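Local coordinates for protein perosamine synthetase (Caulobacter crescentus, PDB 3BN1) that uses pyridoxal 5'-phosphate to transfer the amino group of L-glutamate to GDP-4-keto-6-deoxy-D-mannose, making GDP-perosamine for the O-antigen of lipopolysaccharide, at residues A[159-171]-A[279-291]. Residues are numbered along the deposited sequence; the frame is centred on the assembly and turned at random.
Sequences DAAEAVGATYRGK and VALTGRHVFWMYT
At the active-site end of this contact, Glu-162 and Trp-288 join the loop after strand 155-159, a central strand of the large mixed sheet typical of fold type I aminotransferases, to the loop leading into strand 290-294. The carboxylate lies against the benzene half of the indole, Glu-162 CD 3.4 Å from Trp-288 CZ3, with the two planes 46° apart. Glutamate supplies two acceptors: OE1 is hydrogen-bonded to Tyr-136 N, OE2 to O3 of the pyridoxal phosphate-bearing residue 188. Trp-288, which touches the bound 2-oxoglutarate, combines a broad apolar surface with an N-H, NE1, given to Asn-187 O. Branched Val-286 reaches two parts of the type II turn 163-166: CG1 packs 3.4 Å from Ala-166 N, CG2 against Val-164 O. Gly-165, without a CB, lies close to CG1; as third residue of the turn it has positive phi, where glycine is usual.

Along the whole contact the segments run in nearly opposite directions. Thr-167 N donates to Arg-284 O (3.3 Å), meeting a lone pair in the carbonyl plane, while Arg-284 N returns a nearly straight bond to Thr-167 OG1, 3.1 Å away. With chi1 at 57°, the threonine hydroxyl sits between its own N and carbonyl carbon, facing that amide. Gly-283, lacking a side chain, brings its CA within 3.2 Å of Thr-167 O. The type I' hairpin turn 168-171 adds a short bond from Arg-169 N to Thr-282 O (2.6 Å, 178° at the hydrogen). Thr-282 CB rests 3.5 Å from Tyr-168 CE1, and its OG1 shares a water with Thr-167 O; the Tyr-168 hydroxyl continues to Asp-141, and Arg-169 pairs with Asp-143.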
ATOM      1  N   ASP A 159       5.177  17.384  -4.472  1.00 11.70           N
ATOM      2  CA  ASP A 159       3.983  16.593  -4.138  1.00  7.27           C
ATOM      3  C   ASP A 159       3.005  17.060  -5.217  1.00 12.37           C
ATOM      4  O   ASP A 159       2.333  18.113  -5.094  1.00  7.44           O
ATOM      5  CB  ASP A 159       3.378  16.944  -2.786  1.00 12.77           C
ATOM      6  CG  ASP A 159       2.216  16.034  -2.447  1.00 24.27           C
ATOM      7  OD1 ASP A 159       1.721  15.298  -3.346  1.00 11.53           O
ATOM      8  OD2 ASP A 159       1.827  16.005  -1.258  1.00 13.96           O
ATOM      9  N   ALA A 160       2.932  16.327  -6.318  1.00 12.45           N
ATOM     10  CA  ALA A 160       2.054  16.765  -7.417  1.00 12.95           C
ATOM     11  C   ALA A 160       0.722  16.035  -7.421  1.00 31.17           C
ATOM     12  O   ALA A 160       0.092  15.925  -8.482  1.00 16.19           O
ATOM     13  CB  ALA A 160       2.757  16.556  -8.760  1.00  8.64           C
ATOM     14  N   ALA A 161       0.319  15.500  -6.266  1.00 10.96           N
ATOM     15  CA  ALA A 161      -0.941  14.721  -6.138  1.00 13.92           C
ATOM     16  C   ALA A 161      -2.175  15.327  -6.775  1.00 16.92           C
ATOM     17  O   ALA A 161      -3.070  14.606  -7.180  1.00 19.58           O
ATOM     18  CB  ALA A 161      -1.285  14.380  -4.617  1.00  2.28           C
ATOM     19  N   GLU A 162      -2.273  16.649  -6.786  1.00  6.89           N
ATOM     20  CA  GLU A 162      -3.527  17.243  -7.265  1.00  7.35           C
ATOM     21  C   GLU A 162      -3.371  17.930  -8.598  1.00 29.75           C
ATOM     22  O   GLU A 162      -4.269  18.676  -9.008  1.00 14.94           O
ATOM     23  CB  GLU A 162      -3.903  18.307  -6.206  1.00  6.18           C
ATOM     24  CG  GLU A 162      -3.830  17.695  -4.795  1.00 11.96           C
ATOM     25  CD  GLU A 162      -4.190  18.676  -3.679  1.00 17.11           C
ATOM     26  OE1 GLU A 162      -4.442  19.868  -3.957  1.00 14.68           O
ATOM     27  OE2 GLU A 162      -4.257  18.246  -2.494  1.00 17.40           O
ATOM     28  N   ALA A 163      -2.222  17.710  -9.241  1.00 11.95           N
ATOM     29  CA  ALA A 163      -1.908  18.495 -10.414  1.00  6.40           C
ATOM     30  C   ALA A 163      -1.431  17.754 -11.663  1.00 17.62           C
ATOM     31  O   ALA A 163      -0.658  18.265 -12.465  1.00 14.28           O
ATOM     32  CB  ALA A 163      -0.847  19.546  -9.969  1.00  8.24           C
ATOM     33  N   VAL A 164      -1.970  16.574 -11.895  1.00  8.89           N
ATOM     34  CA  VAL A 164      -1.640  15.848 -13.108  1.00 19.33           C
ATOM     35  C   VAL A 164      -2.090  16.748 -14.270  1.00 25.70           C
ATOM     36  O   VAL A 164      -3.204  17.299 -14.295  1.00  9.46           O
ATOM     37  CB  VAL A 164      -2.343  14.471 -13.197  1.00 15.20           C
ATOM     38  CG1 VAL A 164      -3.847  14.649 -13.143  1.00 26.94           C
ATOM     39  CG2 VAL A 164      -1.987  13.868 -14.541  1.00 17.55           C
ATOM     40  N   GLY A 165      -1.194  16.935 -15.227  1.00 10.02           N
ATOM     41  CA  GLY A 165      -1.542  17.766 -16.370  1.00  9.28           C
ATOM     42  C   GLY A 165      -1.151  19.229 -16.298  1.00 16.58           C
ATOM     43  O   GLY A 165      -1.253  19.920 -17.303  1.00 10.27           O
ATOM     44  N   ALA A 166      -0.824  19.732 -15.108  1.00  6.41           N
ATOM     45  CA  ALA A 166      -0.497  21.141 -14.954  1.00  7.19           C
ATOM     46  C   ALA A 166       0.868  21.401 -15.608  1.00 20.26           C
ATOM     47  O   ALA A 166       1.689  20.499 -15.769  1.00 12.39           O
ATOM     48  CB  ALA A 166      -0.499  21.530 -13.375  1.00  6.81           C
ATOM     49  N   THR A 167       1.140  22.636 -15.983  1.00 19.37           N
ATOM     50  CA  THR A 167       2.448  22.941 -16.569  1.00 10.15           C
ATOM     51  C   THR A 167       2.962  24.257 -15.964  1.00 11.03           C
ATOM     52  O   THR A 167       2.205  25.077 -15.432  1.00  4.55           O
ATOM     53  CB  THR A 167       2.401  23.131 -18.119  1.00 10.91           C
ATOM     54  OG1 THR A 167       1.462  24.182 -18.409  1.00  9.11           O
ATOM     55  CG2 THR A 167       2.016  21.846 -18.824  1.00 17.98           C
ATOM     56  N   TYR A 168       4.260  24.475 -16.115  1.00 11.09           N
ATOM     57  CA  TYR A 168       4.902  25.637 -15.549  1.00 16.43           C
ATOM     58  C   TYR A 168       6.046  25.984 -16.491  1.00 18.38           C
ATOM     59  O   TYR A 168       6.966  25.178 -16.716  1.00 12.18           O
ATOM     60  CB  TYR A 168       5.471  25.245 -14.171  1.00  8.91           C
ATOM     61  CG  TYR A 168       6.242  26.355 -13.499  1.00 21.90           C
ATOM     62  CD1 TYR A 168       5.563  27.286 -12.682  1.00 15.86           C
ATOM     63  CD2 TYR A 168       7.630  26.522 -13.715  1.00  5.23           C
ATOM     64  CE1 TYR A 168       6.225  28.356 -12.100  1.00  4.94           C
ATOM     65  CE2 TYR A 168       8.328  27.616 -13.119  1.00 12.63           C
ATOM     66  CZ  TYR A 168       7.620  28.529 -12.303  1.00 12.81           C
ATOM     67  OH  TYR A 168       8.285  29.588 -11.667  1.00 17.25           O
ATOM     68  N   ARG A 169       5.980  27.184 -17.043  1.00 13.42           N
ATOM     69  CA  ARG A 169       7.029  27.649 -17.939  1.00 16.75           C
ATOM     70  C   ARG A 169       7.613  26.569 -18.866  1.00 18.50           C
ATOM     71  O   ARG A 169       8.838  26.380 -18.988  1.00 14.05           O
ATOM     72  CB  ARG A 169       8.082  28.384 -17.130  1.00  7.14           C
ATOM     73  CG  ARG A 169       7.438  29.569 -16.388  1.00  6.94           C
ATOM     74  CD  ARG A 169       8.490  30.247 -15.578  1.00  5.21           C
ATOM     75  NE  ARG A 169       7.932  31.351 -14.753  1.00 24.99           N
ATOM     76  CZ  ARG A 169       8.604  32.040 -13.802  1.00 17.80           C
ATOM     77  NH1 ARG A 169       9.884  31.776 -13.517  1.00 30.15           N
ATOM     78  NH2 ARG A 169       8.008  33.011 -13.109  1.00 45.29           N
ATOM     79  N   GLY A 170       6.670  25.878 -19.504  1.00 14.16           N
ATOM     80  CA  GLY A 170       6.845  24.867 -20.541  1.00 13.44           C
ATOM     81  C   GLY A 170       7.059  23.413 -20.137  1.00 38.35           C
ATOM     82  O   GLY A 170       7.342  22.542 -20.985  1.00 17.03           O
ATOM     83  N   LYS A 171       6.933  23.171 -18.836  1.00 15.71           N
ATOM     84  CA  LYS A 171       7.182  21.837 -18.269  1.00 10.47           C
ATOM     85  C   LYS A 171       5.955  21.346 -17.538  1.00  7.07           C
ATOM     86  O   LYS A 171       5.263  22.133 -16.917  1.00 14.10           O
ATOM     87  CB  LYS A 171       8.323  21.979 -17.276  1.00 12.07           C
ATOM     88  CG  LYS A 171       9.667  22.430 -17.966  1.00 12.06           C
ATOM     89  CD  LYS A 171      10.765  22.319 -16.911  1.00 18.16           C
ATOM     90  CE  LYS A 171      11.913  21.451 -17.415  1.00 99.89           C
ATOM     91  NZ  LYS A 171      11.949  20.170 -16.661  1.00 36.87           N
ATOM     92  N   VAL A 279      -5.299  32.833 -10.472  1.00 12.07           N
ATOM     93  CA  VAL A 279      -4.568  31.931 -11.347  1.00  7.47           C
ATOM     94  C   VAL A 279      -3.255  32.529 -11.855  1.00 14.31           C
ATOM     95  O   VAL A 279      -3.282  33.473 -12.661  1.00  8.79           O
ATOM     96  CB  VAL A 279      -5.435  31.599 -12.546  1.00 16.68           C
ATOM     97  CG1 VAL A 279      -4.704  30.669 -13.502  1.00 10.40           C
ATOM     98  CG2 VAL A 279      -6.647  30.957 -11.987  1.00 11.44           C
ATOM     99  N   ALA A 280      -2.128  31.952 -11.448  1.00  7.13           N
ATOM    100  CA  ALA A 280      -0.815  32.433 -11.943  1.00 22.78           C
ATOM    101  C   ALA A 280      -0.673  32.258 -13.456  1.00 21.87           C
ATOM    102  O   ALA A 280      -1.079  31.239 -14.017  1.00 14.20           O
ATOM    103  CB  ALA A 280       0.331  31.663 -11.246  1.00 16.64           C
ATOM    104  N   LEU A 281       0.026  33.169 -14.118  1.00 21.50           N
ATOM    105  CA  LEU A 281       0.181  33.009 -15.561  1.00 13.69           C
ATOM    106  C   LEU A 281       1.388  32.147 -15.919  1.00 23.67           C
ATOM    107  O   LEU A 281       1.868  32.219 -17.040  1.00 19.86           O
ATOM    108  CB  LEU A 281       0.280  34.381 -16.235  1.00  5.30           C
ATOM    109  CG  LEU A 281      -0.900  35.321 -16.030  1.00 32.97           C
ATOM    110  CD1 LEU A 281      -0.672  36.691 -16.678  1.00 24.57           C
ATOM    111  CD2 LEU A 281      -2.133  34.629 -16.604  1.00 20.23           C
ATOM    112  N   THR A 282       1.873  31.359 -14.962  1.00 18.21           N
ATOM    113  CA  THR A 282       3.055  30.483 -15.116  1.00 10.98           C
ATOM    114  C   THR A 282       2.898  29.241 -16.003  1.00 16.25           C
ATOM    115  O   THR A 282       3.881  28.716 -16.531  1.00 24.97           O
ATOM    116  CB  THR A 282       3.580  30.031 -13.773  1.00 17.03           C
ATOM    117  OG1 THR A 282       2.487  29.477 -13.020  1.00 19.03           O
ATOM    118  CG2 THR A 282       4.140  31.222 -13.049  1.00 23.22           C
ATOM    119  N   GLY A 283       1.651  28.821 -16.209  1.00 18.59           N
ATOM    120  CA  GLY A 283       1.335  27.649 -17.035  1.00 14.36           C
ATOM    121  C   GLY A 283      -0.114  27.307 -16.718  1.00 17.74           C
ATOM    122  O   GLY A 283      -0.856  28.115 -16.139  1.00 18.74           O
ATOM    123  N   ARG A 284      -0.489  26.075 -17.026  1.00 12.98           N
ATOM    124  CA  ARG A 284      -1.872  25.619 -16.841  1.00 10.51           C
ATOM    125  C   ARG A 284      -2.156  25.181 -15.430  1.00 10.78           C
ATOM    126  O   ARG A 284      -1.415  24.362 -14.848  1.00 10.22           O
ATOM    127  CB  ARG A 284      -2.099  24.379 -17.691  1.00  8.65           C
ATOM    128  CG  ARG A 284      -3.535  23.909 -17.689  1.00 12.75           C
ATOM    129  CD  ARG A 284      -3.752  22.734 -18.634  1.00  8.77           C
ATOM    130  NE  ARG A 284      -5.183  22.600 -18.990  1.00 21.16           N
ATOM    131  CZ  ARG A 284      -5.625  21.739 -19.909  1.00 99.89           C
ATOM    132  NH1 ARG A 284      -4.757  20.909 -20.480  1.00 24.58           N
ATOM    133  NH2 ARG A 284      -6.909  21.692 -20.261  1.00 21.74           N
ATOM    134  N   HIS A 285      -3.274  25.684 -14.932  1.00 14.49           N
ATOM    135  CA  HIS A 285      -3.800  25.332 -13.630  1.00 11.92           C
ATOM    136  C   HIS A 285      -4.914  24.348 -13.983  1.00 18.62           C
ATOM    137  O   HIS A 285      -5.876  24.666 -14.708  1.00 14.35           O
ATOM    138  CB  HIS A 285      -4.373  26.584 -13.049  1.00 19.06           C
ATOM    139  CG  HIS A 285      -4.892  26.433 -11.666  1.00 10.13           C
ATOM    140  ND1 HIS A 285      -5.513  25.283 -11.228  1.00 11.30           N
ATOM    141  CD2 HIS A 285      -4.978  27.338 -10.655  1.00  2.29           C
ATOM    142  CE1 HIS A 285      -5.945  25.470  -9.996  1.00  8.83           C
ATOM    143  NE2 HIS A 285      -5.620  26.696  -9.615  1.00 13.70           N
ATOM    144  N   VAL A 286      -4.743  23.104 -13.561  1.00 10.26           N
ATOM    145  CA  VAL A 286      -5.692  22.063 -13.909  1.00  2.36           C
ATOM    146  C   VAL A 286      -6.970  21.993 -13.054  1.00 11.26           C
ATOM    147  O   VAL A 286      -7.926  21.294 -13.411  1.00 19.84           O
ATOM    148  CB  VAL A 286      -5.032  20.704 -14.160  1.00 10.15           C
ATOM    149  CG1 VAL A 286      -4.070  20.760 -15.397  1.00  8.10           C
ATOM    150  CG2 VAL A 286      -4.433  20.181 -12.882  1.00  6.65           C
ATOM    151  N   PHE A 287      -7.031  22.785 -11.993  1.00 16.54           N
ATOM    152  CA  PHE A 287      -8.264  22.834 -11.220  1.00 15.81           C
ATOM    153  C   PHE A 287      -8.830  21.523 -10.649  1.00 15.30           C
ATOM    154  O   PHE A 287     -10.004  21.141 -10.868  1.00  9.50           O
ATOM    155  CB  PHE A 287      -9.299  23.670 -11.986  1.00 17.19           C
ATOM    156  CG  PHE A 287      -9.107  25.158 -11.826  1.00 12.06           C
ATOM    157  CD1 PHE A 287      -9.539  25.815 -10.664  1.00 18.66           C
ATOM    158  CD2 PHE A 287      -8.414  25.892 -12.773  1.00 16.58           C
ATOM    159  CE1 PHE A 287      -9.323  27.217 -10.455  1.00 25.58           C
ATOM    160  CE2 PHE A 287      -8.230  27.279 -12.607  1.00 13.63           C
ATOM    161  CZ  PHE A 287      -8.659  27.942 -11.436  1.00 11.20           C
ATOM    162  N   TRP A 288      -8.000  20.856  -9.844  1.00  9.09           N
ATOM    163  CA  TRP A 288      -8.481  19.670  -9.165  1.00 13.69           C
ATOM    164  C   TRP A 288      -9.758  20.082  -8.384  1.00  8.02           C
ATOM    165  O   TRP A 288     -10.775  19.364  -8.323  1.00 13.65           O
ATOM    166  CB  TRP A 288      -7.408  19.150  -8.198  1.00  6.53           C
ATOM    167  CG  TRP A 288      -8.005  17.973  -7.392  1.00  8.65           C
ATOM    168  CD1 TRP A 288      -8.719  16.901  -7.877  1.00 13.24           C
ATOM    169  CD2 TRP A 288      -7.915  17.793  -5.977  1.00  9.16           C
ATOM    170  NE1 TRP A 288      -9.119  16.081  -6.813  1.00 10.28           N
ATOM    171  CE2 TRP A 288      -8.601  16.602  -5.649  1.00  5.56           C
ATOM    172  CE3 TRP A 288      -7.422  18.590  -4.940  1.00 11.42           C
ATOM    173  CZ2 TRP A 288      -8.773  16.180  -4.326  1.00 11.68           C
ATOM    174  CZ3 TRP A 288      -7.517  18.104  -3.620  1.00 21.80           C
ATOM    175  CH2 TRP A 288      -8.142  16.898  -3.341  1.00 10.42           C
ATOM    176  N   MET A 289      -9.732  21.297  -7.837  1.00  8.65           N
ATOM    177  CA  MET A 289     -10.861  21.854  -7.119  1.00 10.59           C
ATOM    178  C   MET A 289     -10.835  23.344  -7.328  1.00  8.71           C
ATOM    179  O   MET A 289      -9.735  23.934  -7.278  1.00 14.05           O
ATOM    180  CB  MET A 289     -10.585  21.658  -5.637  1.00 15.56           C
ATOM    181  CG  MET A 289     -10.476  20.181  -5.325  1.00 24.90           C
ATOM    182  SD  MET A 289     -11.784  19.642  -4.298  1.00 39.92           S
ATOM    183  CE  MET A 289     -10.732  19.529  -2.835  1.00 27.43           C
ATOM    184  N   TYR A 290     -12.030  23.908  -7.532  1.00  9.91           N
ATOM    185  CA  TYR A 290     -12.259  25.356  -7.643  1.00  9.87           C
ATOM    186  C   TYR A 290     -12.432  25.934  -6.219  1.00 11.67           C
ATOM    187  O   TYR A 290     -13.392  25.584  -5.520  1.00 19.02           O
ATOM    188  CB  TYR A 290     -13.454  25.632  -8.562  1.00  7.53           C
ATOM    189  CG  TYR A 290     -13.621  27.072  -8.889  1.00 12.81           C
ATOM    190  CD1 TYR A 290     -14.300  27.945  -7.980  1.00 10.44           C
ATOM    191  CD2 TYR A 290     -13.108  27.583 -10.090  1.00 15.50           C
ATOM    192  CE1 TYR A 290     -14.489  29.309  -8.299  1.00  7.47           C
ATOM    193  CE2 TYR A 290     -13.305  28.948 -10.421  1.00 13.75           C
ATOM    194  CZ  TYR A 290     -13.954  29.796  -9.520  1.00 19.33           C
ATOM    195  OH  TYR A 290     -14.088  31.120  -9.908  1.00 15.88           O
ATOM    196  N   THR A 291     -11.413  26.682  -5.759  1.00  9.89           N
ATOM    197  CA  THR A 291     -11.315  27.114  -4.369  1.00  2.90           C
ATOM    198  C   THR A 291     -11.495  28.621  -4.168  1.00 15.32           C
ATOM    199  O   THR A 291     -10.736  29.410  -4.707  1.00 18.94           O
ATOM    200  CB  THR A 291      -9.951  26.579  -3.718  1.00 10.46           C
ATOM    201  OG1 THR A 291      -9.830  25.147  -3.846  1.00 16.17           O
ATOM    202  CG2 THR A 291      -9.788  26.932  -2.219  1.00  2.86           C
TER
HETATM  203  O   HOH W   1      -2.078  20.193 -19.823  1.00 19.64           O
HETATM  204  O   HOH W   2       1.954  26.955 -13.372  1.00 13.28           O